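Local coordinates for protein aminoglycoside phosphotransferase (Alicyclobacillus acidocaldarius subsp. acidocaldarius, PDB 4PDY) that probably transfers a phosphate group to a small-molecule acceptor through a protein-kinase-like fold, although its natural substrate is not established, at residues N230-P235 with V240-E245; F82-R87 with T127-A132. One frame throughout, in Å; residues are numbered along the deposited sequence.

Contact 1 of 2, residues N230-P235 with V240-E245. With HIS (histidine), chain B.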
loop_
_atom_site.group_PDB
_atom_site.type_symbol
_atom_site.label_atom_id
_atom_site.label_comp_id
_atom_site.label_asym_id
_atom_site.label_seq_id
_atom_site.Cartn_x
_atom_site.Cartn_y
_atom_site.Cartn_z
ATOM N N ASN A 230 5.518 -6.806 -0.331
ATOM C CA ASN A 230 5.850 -6.241 -1.632
ATOM C C ASN A 230 7.054 -5.297 -1.616
ATOM O O ASN A 230 7.433 -4.780 -2.664
ATOM C CB ASN A 230 4.646 -5.476 -2.190
ATOM C CG ASN A 230 3.511 -6.378 -2.580
ATOM O OD1 ASN A 230 3.695 -7.583 -2.835
ATOM N ND2 ASN A 230 2.304 -5.804 -2.660
ATOM N N CYS A 231 7.637 -5.096 -0.428
ATOM C CA CYS A 231 8.716 -4.137 -0.223
ATOM C C CYS A 231 9.903 -4.911 0.340
ATOM O O CYS A 231 10.036 -5.060 1.535
ATOM C CB CYS A 231 8.271 -3.031 0.751
ATOM S SG CYS A 231 6.849 -2.075 0.185
ATOM N N LEU A 232 10.741 -5.423 -0.544
ATOM C CA LEU A 232 11.782 -6.349 -0.107
ATOM C C LEU A 232 13.059 -5.586 0.244
ATOM O O LEU A 232 13.646 -4.922 -0.611
ATOM C CB LEU A 232 12.050 -7.327 -1.232
ATOM C CG LEU A 232 10.848 -8.191 -1.604
ATOM C CD1 LEU A 232 11.226 -9.128 -2.726
ATOM C CD2 LEU A 232 10.322 -8.966 -0.407
ATOM N N TYR A 233 13.460 -5.671 1.508
ATOM C CA TYR A 233 14.693 -5.057 1.990
ATOM C C TYR A 233 15.827 -6.062 1.739
ATOM O O TYR A 233 15.804 -7.205 2.232
ATOM C CB TYR A 233 14.588 -4.728 3.470
ATOM C CG TYR A 233 15.720 -3.887 3.981
ATOM C CD1 TYR A 233 15.651 -2.500 3.915
ATOM C CD2 TYR A 233 16.857 -4.461 4.518
ATOM C CE1 TYR A 233 16.686 -1.704 4.359
ATOM C CE2 TYR A 233 17.904 -3.695 4.956
ATOM C CZ TYR A 233 17.817 -2.304 4.894
ATOM O OH TYR A 233 18.860 -1.537 5.339
ATOM N N THR A 234 16.776 -5.648 0.911
ATOM C CA THR A 234 17.765 -6.562 0.344
ATOM C C THR A 234 19.070 -6.544 1.144
ATOM O O THR A 234 19.299 -5.646 1.956
ATOM C CB THR A 234 18.141 -6.159 -1.093
ATOM O OG1 THR A 234 18.901 -4.949 -1.044
ATOM C CG2 THR A 234 16.915 -5.996 -1.992
ATOM N N PRO A 235 19.962 -7.528 0.903
ATOM C CA PRO A 235 21.285 -7.488 1.514
ATOM C C PRO A 235 22.143 -6.255 1.138
ATOM O O PRO A 235 23.107 -5.948 1.834
ATOM C CB PRO A 235 21.926 -8.805 1.036
ATOM C CG PRO A 235 20.780 -9.684 0.695
ATOM C CD PRO A 235 19.708 -8.785 0.180
ATOM N N VAL A 240 13.377 -3.183 -2.858
ATOM C CA VAL A 240 12.955 -3.514 -4.194
ATOM C C VAL A 240 11.476 -3.832 -4.144
ATOM O O VAL A 240 11.026 -4.641 -3.338
ATOM C CB VAL A 240 13.780 -4.708 -4.749
ATOM C CG1 VAL A 240 13.233 -5.153 -6.086
ATOM C CG2 VAL A 240 15.246 -4.326 -4.872
ATOM N N LEU A 241 10.719 -3.148 -4.995
ATOM C CA LEU A 241 9.297 -3.378 -5.058
ATOM C C LEU A 241 8.949 -4.547 -5.955
ATOM O O LEU A 241 9.552 -4.753 -6.999
ATOM C CB LEU A 241 8.567 -2.143 -5.581
ATOM C CG LEU A 241 8.624 -0.919 -4.680
ATOM C CD1 LEU A 241 8.133 0.297 -5.453
ATOM C CD2 LEU A 241 7.801 -1.093 -3.418
ATOM N N ILE A 242 7.933 -5.280 -5.539
ATOM C CA ILE A 242 7.287 -6.265 -6.391
ATOM C C ILE A 242 5.765 -6.006 -6.400
ATOM O O ILE A 242 5.252 -5.238 -5.573
ATOM C CB ILE A 242 7.618 -7.702 -5.988
ATOM C CG1 ILE A 242 7.046 -7.970 -4.616
ATOM C CG2 ILE A 242 9.141 -7.916 -6.001
ATOM C CD1 ILE A 242 7.145 -9.418 -4.204
ATOM N N ASP A 243 5.080 -6.656 -7.322
ATOM C CA ASP A 243 3.616 -6.556 -7.461
ATOM C C ASP A 243 3.111 -5.149 -7.774
ATOM O O ASP A 243 2.647 -4.464 -6.874
ATOM C CB ASP A 243 2.891 -7.103 -6.232
ATOM C CG ASP A 243 1.412 -7.328 -6.481
ATOM O OD1 ASP A 243 0.936 -7.021 -7.591
ATOM O OD2 ASP A 243 0.732 -7.794 -5.544
ATOM N N PHE A 244 3.246 -4.788 -9.043
ATOM C CA PHE A 244 2.828 -3.481 -9.544
ATOM C C PHE A 244 1.411 -3.528 -10.102
ATOM O O PHE A 244 1.032 -2.647 -10.848
ATOM C CB PHE A 244 3.834 -2.994 -10.603
ATOM C CG PHE A 244 5.128 -2.494 -10.018
ATOM C CD1 PHE A 244 6.176 -3.372 -9.693
ATOM C CD2 PHE A 244 5.279 -1.140 -9.734
ATOM C CE1 PHE A 244 7.350 -2.873 -9.145
ATOM C CE2 PHE A 244 6.450 -0.655 -9.177
ATOM C CZ PHE A 244 7.474 -1.515 -8.889
ATOM N N GLU A 245 0.608 -4.507 -9.716
ATOM C CA GLU A 245 -0.715 -4.706 -10.318
ATOM C C GLU A 245 -1.709 -3.595 -9.966
ATOM O O GLU A 245 -2.657 -3.389 -10.702
ATOM C CB GLU A 245 -1.271 -6.074 -9.927
ATOM C CG GLU A 245 -0.436 -7.214 -10.457
ATOM C CD GLU A 245 -0.929 -8.577 -10.043
ATOM O OE1 GLU A 245 -2.095 -8.724 -9.654
ATOM O OE2 GLU A 245 -0.106 -9.522 -10.093
HETATM N N HIS B . 12.735 -12.733 -1.652
HETATM C CA HIS B . 11.331 -12.534 -1.307
HETATM C C HIS B . 11.091 -13.027 0.116
HETATM O O HIS B . 10.670 -14.104 0.347
HETATM C CB HIS B . 10.400 -13.285 -2.267
HETATM C CG HIS B . 10.373 -12.748 -3.669
HETATM N ND1 HIS B . 9.194 -12.544 -4.355
HETATM C CD2 HIS B . 11.367 -12.400 -4.522
HETATM C CE1 HIS B . 9.462 -12.084 -5.565
HETATM N NE2 HIS B . 10.773 -11.979 -5.690
HETATM O OXT HIS B . 11.335 -12.293 1.081
#

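Contact 2 of 2, residues F82-R87 with T127-A132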
loop_
_atom_site.group_PDB
_atom_site.type_symbol
_atom_site.label_atom_id
_atom_site.label_comp_id
_atom_site.label_asym_id
_atom_site.label_seq_id
_atom_site.Cartn_x
_atom_site.Cartn_y
_atom_site.Cartn_z
ATOM N N PHE A 82 15.576 4.109 -12.819
ATOM C CA PHE A 82 14.962 3.347 -11.737
ATOM C C PHE A 82 15.457 1.890 -11.748
ATOM O O PHE A 82 15.414 1.230 -12.777
ATOM C CB PHE A 82 13.455 3.347 -11.908
ATOM C CG PHE A 82 12.696 2.737 -10.762
ATOM C CD1 PHE A 82 12.776 3.254 -9.485
ATOM C CD2 PHE A 82 11.893 1.610 -10.967
ATOM C CE1 PHE A 82 12.045 2.711 -8.458
ATOM C CE2 PHE A 82 11.153 1.076 -9.934
ATOM C CZ PHE A 82 11.246 1.609 -8.677
ATOM N N THR A 83 15.828 1.404 -10.571
ATOM C CA THR A 83 16.377 0.052 -10.421
ATOM C C THR A 83 15.571 -0.812 -9.462
ATOM O O THR A 83 15.817 -2.013 -9.386
ATOM C CB THR A 83 17.818 0.085 -9.829
ATOM O OG1 THR A 83 17.759 0.529 -8.450
ATOM C CG2 THR A 83 18.695 0.993 -10.628
ATOM N N LYS A 84 14.596 -0.245 -8.763
ATOM C CA LYS A 84 14.056 -0.870 -7.557
ATOM C C LYS A 84 12.840 -1.733 -7.826
ATOM O O LYS A 84 11.791 -1.574 -7.190
ATOM C CB LYS A 84 13.725 0.184 -6.488
ATOM C CG LYS A 84 14.865 1.152 -6.182
ATOM C CD LYS A 84 16.013 0.460 -5.444
ATOM C CE LYS A 84 17.161 1.404 -5.177
ATOM N NZ LYS A 84 16.837 2.596 -4.337
ATOM N N PHE A 85 13.003 -2.676 -8.753
ATOM C CA PHE A 85 11.915 -3.565 -9.120
ATOM C C PHE A 85 12.466 -4.906 -9.599
ATOM O O PHE A 85 13.556 -4.974 -10.165
ATOM C CB PHE A 85 10.991 -2.959 -10.183
ATOM C CG PHE A 85 11.630 -2.773 -11.520
ATOM C CD1 PHE A 85 12.543 -1.745 -11.755
ATOM C CD2 PHE A 85 11.282 -3.589 -12.578
ATOM C CE1 PHE A 85 13.139 -1.599 -12.983
ATOM C CE2 PHE A 85 11.852 -3.417 -13.828
ATOM C CZ PHE A 85 12.774 -2.425 -14.034
ATOM N N ALA A 86 11.662 -5.930 -9.401
ATOM C CA ALA A 86 11.990 -7.261 -9.901
ATOM C C ALA A 86 11.803 -7.289 -11.410
ATOM O O ALA A 86 10.810 -6.842 -11.954
ATOM C CB ALA A 86 11.118 -8.313 -9.254
ATOM N N ARG A 87 12.782 -7.827 -12.103
ATOM C CA ARG A 87 12.826 -7.803 -13.540
ATOM C C ARG A 87 12.025 -8.915 -14.188
ATOM O O ARG A 87 12.203 -10.104 -13.859
ATOM C CB ARG A 87 14.266 -7.850 -14.028
ATOM C CG ARG A 87 15.169 -6.814 -13.404
ATOM C CD ARG A 87 14.614 -5.392 -13.524
ATOM N NE ARG A 87 15.247 -4.509 -12.516
ATOM C CZ ARG A 87 16.389 -3.861 -12.680
ATOM N NH1 ARG A 87 16.894 -3.182 -11.668
ATOM N NH2 ARG A 87 17.068 -3.924 -13.824
ATOM N N THR A 127 12.161 2.078 1.904
ATOM C CA THR A 127 10.864 1.943 1.221
ATOM C C THR A 127 10.390 3.295 0.650
ATOM O O THR A 127 10.026 3.363 -0.496
ATOM C CB THR A 127 9.813 1.322 2.160
ATOM O OG1 THR A 127 10.302 0.072 2.676
ATOM C CG2 THR A 127 8.501 1.078 1.444
ATOM N N ALA A 128 10.470 4.332 1.471
ATOM C CA ALA A 128 10.105 5.674 1.047
ATOM C C ALA A 128 10.970 6.122 -0.132
ATOM O O ALA A 128 10.486 6.667 -1.107
ATOM C CB ALA A 128 10.244 6.630 2.210
ATOM N N TYR A 129 12.278 5.914 -0.041
ATOM C CA TYR A 129 13.184 6.306 -1.100
ATOM C C TYR A 129 12.773 5.660 -2.411
ATOM O O TYR A 129 12.701 6.295 -3.472
ATOM C CB TYR A 129 14.625 5.942 -0.691
ATOM C CG TYR A 129 15.727 6.501 -1.552
ATOM C CD1 TYR A 129 15.808 7.862 -1.820
ATOM C CD2 TYR A 129 16.749 5.674 -2.014
ATOM C CE1 TYR A 129 16.849 8.370 -2.587
ATOM C CE2 TYR A 129 17.780 6.177 -2.770
ATOM C CZ TYR A 129 17.829 7.520 -3.059
ATOM O OH TYR A 129 18.853 8.025 -3.814
ATOM N N THR A 130 12.564 4.350 -2.350
ATOM C CA THR A 130 12.189 3.599 -3.530
ATOM C C THR A 130 10.846 4.085 -4.118
ATOM O O THR A 130 10.727 4.244 -5.343
ATOM C CB THR A 130 12.159 2.095 -3.189
ATOM O OG1 THR A 130 13.513 1.651 -3.022
ATOM C CG2 THR A 130 11.444 1.293 -4.241
ATOM N N LEU A 131 9.847 4.251 -3.255
ATOM C CA LEU A 131 8.552 4.747 -3.728
ATOM C C LEU A 131 8.684 6.126 -4.401
ATOM O O LEU A 131 8.076 6.376 -5.444
ATOM C CB LEU A 131 7.567 4.812 -2.567
ATOM C CG LEU A 131 7.078 3.452 -2.039
ATOM C CD1 LEU A 131 6.406 3.668 -0.686
ATOM C CD2 LEU A 131 6.152 2.747 -3.024
ATOM N N ALA A 132 9.475 6.997 -3.798
ATOM C CA ALA A 132 9.714 8.318 -4.362
ATOM C C ALA A 132 10.412 8.233 -5.708
ATOM O O ALA A 132 10.107 8.959 -6.647
ATOM C CB ALA A 132 10.512 9.142 -3.389
HETATM O O HOH W 1 15.863 1.775 -1.608
#

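Contact 1 of 2, residues N230-P235 with V240-E245
The amide end of Asn230 lies across the CB of Asp243, with OD1 3.5 Å from that Asp243 CB and the amide and carboxylate planes turned 82° apart. No hydrogen bond joins the two groups; Asn230 ND2 is held instead by the Asp225 carbonyl, which sets the rotation of the amide. The backbones form an antiparallel hairpin of strands 231-233 and 239-241. In its hydrogen-bonded pair, Leu232 N and Val240 O are 2.9 Å apart, and the return bond from Val240 N to Leu232 O is equally short. Beyond Cys231 and Leu241, a non-hydrogen-bonded pair, Asn230 O accepts the NH of Ile242 at 3.0 Å and also a CA-H of Leu241. Cys231 SG meets Leu241 CD2 at 3.9 Å on the face turned to helix 121-137. On the other face, Leu232 CD1 packs 3.7 Å from CA of the bound histidine. Ile242 bends CG1 between its own N and carbonyl carbon (chi1 65°), over Asn230 CA, and extends CD1 to 3.7 Å from ND1 of the ligand's imidazole. Asn230 and Asp243 stand where kinases and their aminoglycoside-phosphotransferase relatives carry the asparagine of the catalytic loop and the aspartate of the DFG-like motif, which bind metal in those enzymes. The hairpin thus meets the histidine with hydrocarbon alone, while Asn230 and Asp243 lie together where 240-245 leaves the strand. No metal is bound here; the arrangement is consistent with a nucleotide pocket whose apolar wall adjoins a probable metal-binding end.

Contact 2 of 2, residues F82-R87 with T127-A132
Thr130 OG1 has three polar partners: a water 2.7 Å from Thr130 OG1 donates to it, and the carbonyls of Gln126, one turn back in its helix, and of Val239 must share its single proton or take it in turn. The same water, 3.0 Å from Lys84 NZ, accepts from that ammonium and so bridges loop and helix. Gln133 OE1 gives Lys84 NZ a side-chain acceptor, and the Tyr129 ring lies obliquely beside it, its CD2 3.9 Å from Lys84 NZ. Bends at chi2 (-70°) and chi4 (60°) curl the lysine around Thr130: CG and CD run alongside the hydroxyl, while Lys84 CB presses on Thr130 CG2 at 3.4 Å, a tight contact for two carbons. Segment 82-87 is the loop leading from helix 64-79 to strand 88-89, whereas helix 121-137 contains segment 127-132; their packing resembles the docking of the αC-β4 loop on helix αE in protein kinases, which ties the N-lobe to the C-lobe. An inverse gamma turn centred on Lys84 presents the side chain to the helix. Phe82 turns its edge to the helix: Thr130 O lies near the ring plane, 3.7 Å from Phe82 CE1, and one face of that ring lies beneath Lys84 N. Within the loop, Arg87 ties two carbonyls together, its NH1 bonding to Thr83 O at 2.8 Å and its NE to Phe85 O at 2.9 Å. The latter acceptor lies in the guanidinium plane, and Arg87 NE also sits 3.5 Å above the centre of the Phe85 ring.

How the contacts relate
Contact 1 and contact 2 are neighbours, their centres 8 Å apart, and strand 239-241 lies against both the loop and the helix of contact 2, where these meet. Leu241 N lies 2.9 Å from Lys84 O, a probable hydrogen bond that joins the hairpin to the gamma turn. Leu241 CG rests 3.6 Å from Thr130 CG2, and Val240 CG1 comes within 3.6 Å of Phe85 C. The bound histidine touches Leu232 and Ile242 of contact 1, whereas the Lys84 side chain is about 13 Å from it. Contact 2 therefore lies farther from the ligand, and its loop and helix both pack on the strand whose neighbour Ile242 meets the histidine.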